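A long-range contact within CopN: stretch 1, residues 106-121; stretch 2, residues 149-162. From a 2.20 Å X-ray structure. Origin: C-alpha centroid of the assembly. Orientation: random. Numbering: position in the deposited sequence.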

ATOM      1  N   ASN A 106      11.276  22.047   6.906  1.00 34.29           N
ATOM      2  CA  ASN A 106      10.660  21.050   7.778  1.00 41.55           C
ATOM      3  C   ASN A 106      10.959  19.606   7.376  1.00 43.25           C
ATOM      4  O   ASN A 106      10.662  18.677   8.126  1.00 48.73           O
ATOM      5  CB  ASN A 106       9.146  21.263   7.829  1.00 46.03           C
ATOM      6  CG  ASN A 106       8.765  22.541   8.548  1.00 49.50           C
ATOM      7  OD1 ASN A 106       9.584  23.144   9.243  1.00 43.18           O
ATOM      8  ND2 ASN A 106       7.516  22.962   8.384  1.00 45.02           N
ATOM      9  N   ILE A 107      11.541  19.419   6.195  1.00 38.17           N
ATOM     10  CA  ILE A 107      11.943  18.089   5.744  1.00 40.01           C
ATOM     11  C   ILE A 107      13.437  18.060   5.450  1.00 36.80           C
ATOM     12  O   ILE A 107      13.930  17.176   4.747  1.00 38.40           O
ATOM     13  CB  ILE A 107      11.167  17.648   4.488  1.00 34.34           C
ATOM     14  CG1 ILE A 107      11.427  18.612   3.329  1.00 36.13           C
ATOM     15  CG2 ILE A 107       9.679  17.551   4.788  1.00 36.37           C
ATOM     16  CD1 ILE A 107      10.990  18.080   1.984  1.00 42.08           C
ATOM     17  N   LEU A 108      14.147  19.042   5.998  1.00 38.06           N
ATOM     18  CA  LEU A 108      15.580  19.210   5.779  1.00 35.51           C
ATOM     19  C   LEU A 108      16.389  17.968   6.145  1.00 34.90           C
ATOM     20  O   LEU A 108      17.128  17.432   5.318  1.00 40.49           O
ATOM     21  CB  LEU A 108      16.086  20.413   6.579  1.00 34.36           C
ATOM     22  CG  LEU A 108      17.438  21.019   6.203  1.00 37.35           C
ATOM     23  CD1 LEU A 108      17.442  21.466   4.755  1.00 34.89           C
ATOM     24  CD2 LEU A 108      17.748  22.188   7.120  1.00 44.64           C
ATOM     25  N   PHE A 109      16.246  17.515   7.387  1.00 36.81           N
ATOM     26  CA  PHE A 109      17.041  16.401   7.896  1.00 36.19           C
ATOM     27  C   PHE A 109      16.637  15.073   7.265  1.00 37.34           C
ATOM     28  O   PHE A 109      17.478  14.198   7.051  1.00 40.01           O
ATOM     29  CB  PHE A 109      16.921  16.320   9.418  1.00 41.84           C
ATOM     30  CG  PHE A 109      17.411  17.550  10.126  1.00 44.15           C
ATOM     31  CD1 PHE A 109      18.727  17.964   9.990  1.00 47.00           C
ATOM     32  CD2 PHE A 109      16.556  18.300  10.915  1.00 50.96           C
ATOM     33  CE1 PHE A 109      19.181  19.100  10.635  1.00 48.26           C
ATOM     34  CE2 PHE A 109      17.004  19.436  11.563  1.00 52.33           C
ATOM     35  CZ  PHE A 109      18.319  19.837  11.423  1.00 51.45           C
ATOM     36  N   ALA A 110      15.349  14.924   6.973  1.00 30.48           N
ATOM     37  CA  ALA A 110      14.857  13.738   6.283  1.00 32.03           C
ATOM     38  C   ALA A 110      15.469  13.649   4.891  1.00 31.74           C
ATOM     39  O   ALA A 110      15.914  12.586   4.461  1.00 28.84           O
ATOM     40  CB  ALA A 110      13.340  13.758   6.199  1.00 28.41           C
ATOM     41  N   SER A 111      15.487  14.780   4.192  1.00 28.61           N
ATOM     42  CA  SER A 111      16.021  14.841   2.838  1.00 33.21           C
ATOM     43  C   SER A 111      17.504  14.498   2.799  1.00 34.39           C
ATOM     44  O   SER A 111      17.977  13.878   1.852  1.00 39.46           O
ATOM     45  CB  SER A 111      15.798  16.227   2.239  1.00 39.66           C
ATOM     46  OG  SER A 111      16.583  17.205   2.901  1.00 34.11           O
ATOM     47  N   GLN A 112      18.230  14.899   3.838  1.00 25.96           N
ATOM     48  CA  GLN A 112      19.662  14.634   3.914  1.00 34.23           C
ATOM     49  C   GLN A 112      19.958  13.163   4.188  1.00 31.68           C
ATOM     50  O   GLN A 112      20.892  12.597   3.622  1.00 30.44           O
ATOM     51  CB  GLN A 112      20.307  15.509   4.991  1.00 28.18           C
ATOM     52  CG  GLN A 112      20.370  16.982   4.622  1.00 31.29           C
ATOM     53  CD  GLN A 112      20.783  17.859   5.786  1.00 32.92           C
ATOM     54  OE1 GLN A 112      21.239  17.368   6.818  1.00 38.73           O
ATOM     55  NE2 GLN A 112      20.626  19.167   5.624  1.00 33.98           N
ATOM     56  N   GLU A 113      19.164  12.546   5.056  1.00 30.77           N
ATOM     57  CA  GLU A 113      19.365  11.142   5.398  1.00 36.58           C
ATOM     58  C   GLU A 113      19.065  10.226   4.213  1.00 35.52           C
ATOM     59  O   GLU A 113      19.778   9.252   3.975  1.00 38.16           O
ATOM     60  CB  GLU A 113      18.500  10.749   6.598  1.00 40.42           C
ATOM     61  CG  GLU A 113      18.746   9.328   7.079  1.00 39.01           C
ATOM     62  CD  GLU A 113      17.962   8.979   8.330  1.00 47.51           C
ATOM     63  OE1 GLU A 113      17.064   9.759   8.712  1.00 46.88           O
ATOM     64  OE2 GLU A 113      18.246   7.921   8.933  1.00 40.33           O
ATOM     65  N   TYR A 114      18.009  10.543   3.470  1.00 35.65           N
ATOM     66  CA  TYR A 114      17.626   9.743   2.309  1.00 38.70           C
ATOM     67  C   TYR A 114      18.538   9.990   1.109  1.00 37.44           C
ATOM     68  O   TYR A 114      18.831   9.065   0.352  1.00 38.39           O
ATOM     69  CB  TYR A 114      16.168  10.016   1.928  1.00 33.02           C
ATOM     70  CG  TYR A 114      15.170   9.262   2.779  1.00 35.47           C
ATOM     71  CD1 TYR A 114      14.833   9.708   4.050  1.00 30.59           C
ATOM     72  CD2 TYR A 114      14.573   8.098   2.314  1.00 41.83           C
ATOM     73  CE1 TYR A 114      13.924   9.019   4.831  1.00 35.97           C
ATOM     74  CE2 TYR A 114      13.663   7.402   3.088  1.00 39.63           C
ATOM     75  CZ  TYR A 114      13.342   7.867   4.345  1.00 42.24           C
ATOM     76  OH  TYR A 114      12.439   7.178   5.120  1.00 49.14           O
ATOM     77  N   ALA A 115      18.981  11.232   0.931  1.00 39.46           N
ATOM     78  CA  ALA A 115      19.888  11.568  -0.166  1.00 37.24           C
ATOM     79  C   ALA A 115      21.235  10.873  -0.005  1.00 34.16           C
ATOM     80  O   ALA A 115      21.933  10.619  -0.987  1.00 38.13           O
ATOM     81  CB  ALA A 115      20.083  13.071  -0.262  1.00 25.94           C
ATOM     82  N   ASP A 116      21.597  10.575   1.240  1.00 36.39           N
ATOM     83  CA  ASP A 116      22.843   9.876   1.539  1.00 32.60           C
ATOM     84  C   ASP A 116      22.858   8.468   0.946  1.00 40.23           C
ATOM     85  O   ASP A 116      23.917   7.856   0.812  1.00 41.61           O
ATOM     86  CB  ASP A 116      23.069   9.809   3.051  1.00 36.95           C
ATOM     87  CG  ASP A 116      23.582  11.117   3.624  1.00 46.31           C
ATOM     88  OD1 ASP A 116      24.130  11.933   2.855  1.00 41.86           O
ATOM     89  OD2 ASP A 116      23.439  11.326   4.848  1.00 48.47           O
ATOM     90  N   GLN A 117      21.680   7.961   0.595  1.00 35.13           N
ATOM     91  CA  GLN A 117      21.551   6.615   0.050  1.00 44.57           C
ATOM     92  C   GLN A 117      21.390   6.634  -1.468  1.00 41.17           C
ATOM     93  O   GLN A 117      21.362   5.586  -2.110  1.00 44.32           O
ATOM     94  CB  GLN A 117      20.357   5.897   0.686  1.00 49.47           C
ATOM     95  CG  GLN A 117      20.371   5.884   2.206  1.00 41.26           C
ATOM     96  CD  GLN A 117      21.544   5.109   2.772  1.00 47.97           C
ATOM     97  OE1 GLN A 117      21.892   4.040   2.275  1.00 48.22           O
ATOM     98  NE2 GLN A 117      22.157   5.647   3.820  1.00 48.61           N
ATOM     99  N   LEU A 118      21.288   7.830  -2.037  1.00 41.71           N
ATOM    100  CA  LEU A 118      21.089   7.976  -3.475  1.00 44.71           C
ATOM    101  C   LEU A 118      22.185   8.815  -4.122  1.00 45.59           C
ATOM    102  O   LEU A 118      23.028   9.392  -3.435  1.00 50.25           O
ATOM    103  CB  LEU A 118      19.725   8.608  -3.760  1.00 41.91           C
ATOM    104  CG  LEU A 118      18.499   7.925  -3.154  1.00 41.41           C
ATOM    105  CD1 LEU A 118      17.271   8.808  -3.301  1.00 42.89           C
ATOM    106  CD2 LEU A 118      18.268   6.568  -3.801  1.00 44.69           C
ATOM    107  N   ASN A 119      22.169   8.878  -5.449  1.00 44.89           N
ATOM    108  CA  ASN A 119      23.044   9.786  -6.177  1.00 55.20           C
ATOM    109  C   ASN A 119      22.279  11.055  -6.534  1.00 59.38           C
ATOM    110  O   ASN A 119      22.290  11.510  -7.678  1.00 68.47           O
ATOM    111  CB  ASN A 119      23.602   9.116  -7.435  1.00 59.94           C
ATOM    112  CG  ASN A 119      24.768   9.882  -8.040  1.00 70.94           C
ATOM    113  OD1 ASN A 119      25.495  10.587  -7.340  1.00 66.63           O
ATOM    114  ND2 ASN A 119      24.950   9.745  -9.349  1.00 75.75           N
ATOM    115  N   VAL A 120      21.604  11.616  -5.537  1.00 61.66           N
ATOM    116  CA  VAL A 120      20.841  12.843  -5.709  1.00 53.50           C
ATOM    117  C   VAL A 120      21.129  13.762  -4.524  1.00 46.95           C
ATOM    118  O   VAL A 120      21.491  13.295  -3.443  1.00 46.66           O
ATOM    119  CB  VAL A 120      19.325  12.554  -5.824  1.00 53.21           C
ATOM    120  CG1 VAL A 120      18.775  12.050  -4.498  1.00 47.30           C
ATOM    121  CG2 VAL A 120      18.561  13.788  -6.289  1.00 54.50           C
ATOM    122  N   SER A 121      20.981  15.068  -4.726  1.00 40.92           N
ATOM    123  CA  SER A 121      21.198  16.033  -3.657  1.00 43.22           C
ATOM    124  C   SER A 121      19.984  16.100  -2.737  1.00 39.46           C
ATOM    125  O   SER A 121      18.862  15.836  -3.171  1.00 30.46           O
ATOM    126  CB  SER A 121      21.499  17.416  -4.239  1.00 48.34           C
ATOM    127  OG  SER A 121      20.336  17.988  -4.816  1.00 50.99           O
ATOM    128  N   ARG A 149      13.263  10.772 -14.008  1.00 60.22           N
ATOM    129  CA  ARG A 149      14.275  11.303 -13.100  1.00 51.72           C
ATOM    130  C   ARG A 149      15.128  10.239 -12.412  1.00 50.12           C
ATOM    131  O   ARG A 149      16.284  10.496 -12.075  1.00 49.41           O
ATOM    132  CB  ARG A 149      13.599  12.178 -12.044  1.00 48.72           C
ATOM    133  CG  ARG A 149      12.902  13.395 -12.628  1.00 55.93           C
ATOM    134  CD  ARG A 149      12.023  14.093 -11.606  1.00 65.39           C
ATOM    135  NE  ARG A 149      10.855  14.703 -12.238  1.00 68.41           N
ATOM    136  CZ  ARG A 149      10.088  15.620 -11.659  1.00 64.90           C
ATOM    137  NH1 ARG A 149      10.366  16.035 -10.432  1.00 60.75           N
ATOM    138  NH2 ARG A 149       9.045  16.122 -12.308  1.00 66.24           N
ATOM    139  N   TYR A 150      14.569   9.052 -12.202  1.00 45.61           N
ATOM    140  CA  TYR A 150      15.258   8.042 -11.405  1.00 39.36           C
ATOM    141  C   TYR A 150      15.282   6.659 -12.041  1.00 40.61           C
ATOM    142  O   TYR A 150      14.422   6.315 -12.853  1.00 36.72           O
ATOM    143  CB  TYR A 150      14.613   7.932 -10.021  1.00 39.11           C
ATOM    144  CG  TYR A 150      14.555   9.233  -9.262  1.00 35.05           C
ATOM    145  CD1 TYR A 150      15.674   9.724  -8.605  1.00 34.92           C
ATOM    146  CD2 TYR A 150      13.381   9.971  -9.198  1.00 35.13           C
ATOM    147  CE1 TYR A 150      15.629  10.916  -7.907  1.00 37.30           C
ATOM    148  CE2 TYR A 150      13.323  11.165  -8.502  1.00 47.57           C
ATOM    149  CZ  TYR A 150      14.451  11.632  -7.859  1.00 41.57           C
ATOM    150  OH  TYR A 150      14.402  12.819  -7.165  1.00 54.04           O
ATOM    151  N   THR A 151      16.281   5.871 -11.659  1.00 39.28           N
ATOM    152  CA  THR A 151      16.286   4.449 -11.962  1.00 35.42           C
ATOM    153  C   THR A 151      15.192   3.795 -11.128  1.00 37.51           C
ATOM    154  O   THR A 151      14.790   4.331 -10.096  1.00 31.67           O
ATOM    155  CB  THR A 151      17.641   3.794 -11.654  1.00 36.78           C
ATOM    156  OG1 THR A 151      17.936   3.940 -10.259  1.00 36.22           O
ATOM    157  CG2 THR A 151      18.751   4.437 -12.478  1.00 41.55           C
ATOM    158  N   TYR A 152      14.716   2.636 -11.568  1.00 44.85           N
ATOM    159  CA  TYR A 152      13.645   1.943 -10.863  1.00 41.22           C
ATOM    160  C   TYR A 152      14.053   1.496  -9.459  1.00 41.01           C
ATOM    161  O   TYR A 152      13.241   1.546  -8.536  1.00 46.86           O
ATOM    162  CB  TYR A 152      13.153   0.752 -11.690  1.00 46.78           C
ATOM    163  CG  TYR A 152      12.320   1.183 -12.877  1.00 42.25           C
ATOM    164  CD1 TYR A 152      10.979   1.504 -12.722  1.00 47.17           C
ATOM    165  CD2 TYR A 152      12.878   1.290 -14.145  1.00 45.33           C
ATOM    166  CE1 TYR A 152      10.212   1.911 -13.796  1.00 41.58           C
ATOM    167  CE2 TYR A 152      12.117   1.696 -15.229  1.00 46.62           C
ATOM    168  CZ  TYR A 152      10.784   2.004 -15.046  1.00 44.73           C
ATOM    169  OH  TYR A 152      10.018   2.407 -16.114  1.00 50.55           O
ATOM    170  N   GLN A 153      15.298   1.061  -9.291  1.00 46.79           N
ATOM    171  CA  GLN A 153      15.763   0.630  -7.974  1.00 50.60           C
ATOM    172  C   GLN A 153      15.853   1.802  -6.994  1.00 53.03           C
ATOM    173  O   GLN A 153      15.693   1.622  -5.786  1.00 69.10           O
ATOM    174  CB  GLN A 153      17.118  -0.079  -8.063  1.00 55.26           C
ATOM    175  CG  GLN A 153      18.249   0.757  -8.631  1.00 71.97           C
ATOM    176  CD  GLN A 153      19.583   0.036  -8.564  1.00 85.84           C
ATOM    177  OE1 GLN A 153      20.051  -0.326  -7.484  1.00 89.86           O
ATOM    178  NE2 GLN A 153      20.199  -0.180  -9.717  1.00 90.24           N
ATOM    179  N   ASP A 154      16.111   2.999  -7.513  1.00 43.29           N
ATOM    180  CA  ASP A 154      16.149   4.196  -6.676  1.00 37.31           C
ATOM    181  C   ASP A 154      14.751   4.661  -6.284  1.00 37.26           C
ATOM    182  O   ASP A 154      14.578   5.310  -5.254  1.00 38.73           O
ATOM    183  CB  ASP A 154      16.889   5.332  -7.388  1.00 36.56           C
ATOM    184  CG  ASP A 154      18.396   5.176  -7.322  1.00 46.84           C
ATOM    185  OD1 ASP A 154      18.871   4.315  -6.552  1.00 51.52           O
ATOM    186  OD2 ASP A 154      19.105   5.919  -8.034  1.00 40.48           O
ATOM    187  N   MET A 155      13.759   4.325  -7.104  1.00 35.31           N
ATOM    188  CA  MET A 155      12.391   4.792  -6.894  1.00 31.01           C
ATOM    189  C   MET A 155      11.804   4.328  -5.564  1.00 37.19           C
ATOM    190  O   MET A 155      11.001   5.034  -4.955  1.00 38.30           O
ATOM    191  CB  MET A 155      11.488   4.327  -8.037  1.00 35.75           C
ATOM    192  CG  MET A 155      11.769   4.993  -9.369  1.00 40.54           C
ATOM    193  SD  MET A 155      10.585   4.504 -10.637  1.00 45.12           S
ATOM    194  CE  MET A 155      11.453   5.005 -12.120  1.00 52.93           C
ATOM    195  N   ALA A 156      12.206   3.141  -5.122  1.00 33.73           N
ATOM    196  CA  ALA A 156      11.717   2.589  -3.862  1.00 32.49           C
ATOM    197  C   ALA A 156      12.120   3.469  -2.681  1.00 35.90           C
ATOM    198  O   ALA A 156      11.289   3.811  -1.839  1.00 38.56           O
ATOM    199  CB  ALA A 156      12.232   1.173  -3.670  1.00 32.21           C
ATOM    200  N   ILE A 157      13.397   3.833  -2.627  1.00 37.54           N
ATOM    201  CA  ILE A 157      13.904   4.714  -1.581  1.00 43.02           C
ATOM    202  C   ILE A 157      13.258   6.095  -1.680  1.00 41.61           C
ATOM    203  O   ILE A 157      12.871   6.685  -0.669  1.00 38.70           O
ATOM    204  CB  ILE A 157      15.437   4.847  -1.657  1.00 42.96           C
ATOM    205  CG1 ILE A 157      16.101   3.514  -1.305  1.00 48.52           C
ATOM    206  CG2 ILE A 157      15.935   5.943  -0.728  1.00 42.27           C
ATOM    207  CD1 ILE A 157      17.599   3.505  -1.515  1.00 60.82           C
ATOM    208  N   VAL A 158      13.135   6.598  -2.906  1.00 34.84           N
ATOM    209  CA  VAL A 158      12.509   7.892  -3.150  1.00 34.59           C
ATOM    210  C   VAL A 158      11.053   7.898  -2.685  1.00 34.86           C
ATOM    211  O   VAL A 158      10.588   8.864  -2.079  1.00 37.82           O
ATOM    212  CB  VAL A 158      12.573   8.273  -4.644  1.00 39.96           C
ATOM    213  CG1 VAL A 158      11.783   9.541  -4.909  1.00 44.68           C
ATOM    214  CG2 VAL A 158      14.020   8.437  -5.093  1.00 38.25           C
ATOM    215  N   SER A 159      10.343   6.808  -2.961  1.00 27.72           N
ATOM    216  CA  SER A 159       8.953   6.671  -2.540  1.00 28.20           C
ATOM    217  C   SER A 159       8.840   6.683  -1.018  1.00 33.62           C
ATOM    218  O   SER A 159       7.898   7.246  -0.461  1.00 37.30           O
ATOM    219  CB  SER A 159       8.342   5.387  -3.103  1.00 31.97           C
ATOM    220  OG  SER A 159       8.917   4.242  -2.497  1.00 35.55           O
ATOM    221  N   SER A 160       9.805   6.055  -0.353  1.00 27.54           N
ATOM    222  CA  SER A 160       9.836   6.024   1.105  1.00 26.84           C
ATOM    223  C   SER A 160      10.102   7.415   1.680  1.00 30.35           C
ATOM    224  O   SER A 160       9.541   7.783   2.712  1.00 30.74           O
ATOM    225  CB  SER A 160      10.895   5.038   1.602  1.00 28.83           C
ATOM    226  OG  SER A 160      10.568   3.711   1.229  1.00 45.86           O
ATOM    227  N   PHE A 161      10.966   8.175   1.014  1.00 35.60           N
ATOM    228  CA  PHE A 161      11.226   9.556   1.408  1.00 32.67           C
ATOM    229  C   PHE A 161       9.951  10.388   1.331  1.00 29.97           C
ATOM    230  O   PHE A 161       9.670  11.193   2.218  1.00 33.52           O
ATOM    231  CB  PHE A 161      12.310  10.185   0.532  1.00 29.23           C
ATOM    232  CG  PHE A 161      12.364  11.683   0.630  1.00 26.44           C
ATOM    233  CD1 PHE A 161      12.808  12.297   1.789  1.00 30.26           C
ATOM    234  CD2 PHE A 161      11.962  12.478  -0.431  1.00 29.49           C
ATOM    235  CE1 PHE A 161      12.853  13.674   1.888  1.00 38.24           C
ATOM    236  CE2 PHE A 161      12.005  13.857  -0.339  1.00 26.04           C
ATOM    237  CZ  PHE A 161      12.453  14.455   0.822  1.00 27.99           C
ATOM    238  N   LEU A 162       9.191  10.187   0.259  1.00 30.09           N
ATOM    239  CA  LEU A 162       7.940  10.904   0.049  1.00 26.70           C
ATOM    240  C   LEU A 162       6.940  10.587   1.157  1.00 33.25           C
ATOM    241  O   LEU A 162       6.268  11.480   1.671  1.00 35.22           O
ATOM    242  CB  LEU A 162       7.344  10.552  -1.315  1.00 24.50           C
ATOM    243  CG  LEU A 162       8.109  11.052  -2.541  1.00 30.99           C
ATOM    244  CD1 LEU A 162       7.392  10.652  -3.824  1.00 28.68           C
ATOM    245  CD2 LEU A 162       8.310  12.560  -2.482  1.00 24.83           C
TER

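The two stretches pack mainly through side chains, with some backbone atoms in contact, and no hydrogen bond joins them. Helix 108-115 and helix 152-162 run nearly antiparallel, at 166°, and their axes come within 10.3 Å. The contact buries 539 Å², counting both sides. Because the directions oppose, walking forward along stretch 2 means walking back along stretch 1.

Tyr150 lies in the loop before the second helix. Its CA-to-CB bond points toward stretch 1, and Val120 CG2 sits at the edge of its ring, 4.4 Å from Tyr150 CE1. This is a loose apolar contact at the end of the interface.

Thr151 does not touch stretch 1. It is the N-cap of the helix: its OG1 accepts a weak bond from Asp154 N at 3.4 Å. The CA-to-CB bond of Asp154 points toward stretch 1, and Asp154 OD1 lies 3.6 Å from Leu118 CD2. That is a van der Waals contact, and the carboxylate finds no polar partner in stretch 1.

Ile157 follows one turn later. Both Ile157 CG2 and Ile157 CD1 lie 3.9 Å from Leu118 CD2, and Ile157 CG2 also meets the Tyr114 ring, 4.0 Å from Tyr114 CD2. Gln117 adds its CB, 4.3 Å from Ile157 CD1, while the end of its side chain leads away.

Val158 has its CA-to-CB bond directed away from stretch 1, yet its CG2 still comes within 3.7 Å of Leu118 CD1. Leu118 follows the helix of stretch 1, in the last position of a type I turn from Ala115. Its two methyls spread over Asp154, Ile157 and Val158, a good use of a forked apolar side chain.

Ser160 is small, and Tyr114 CE2 comes within 3.9 Å of its CB. Its hydroxyl is used within its own helix, with OG donating to Ala156 O at 3.2 Å.

Phe161 has the largest area covered by the other stretch. Its backbone lies against Tyr114: Phe161 CA sits over the face of the Tyr114 ring, 3.9 Å from the centroid, in a CH-pi contact. Phe161 CB is 3.6 Å from Tyr114 CD2. The two rings meet obliquely, with planes at 56°. The Phe161 ring extends along the first helix, where its CE1 is 3.5 Å from Ser111 CA and 4.3 Å from Ala110 CB. Its CZ is 4.1 Å from Ile107 CD1. Ala110 and Ser111 offer short side chains beside this ring, and Ser111 OG is turned to its own backbone, donating to Leu108 O at 2.5 Å.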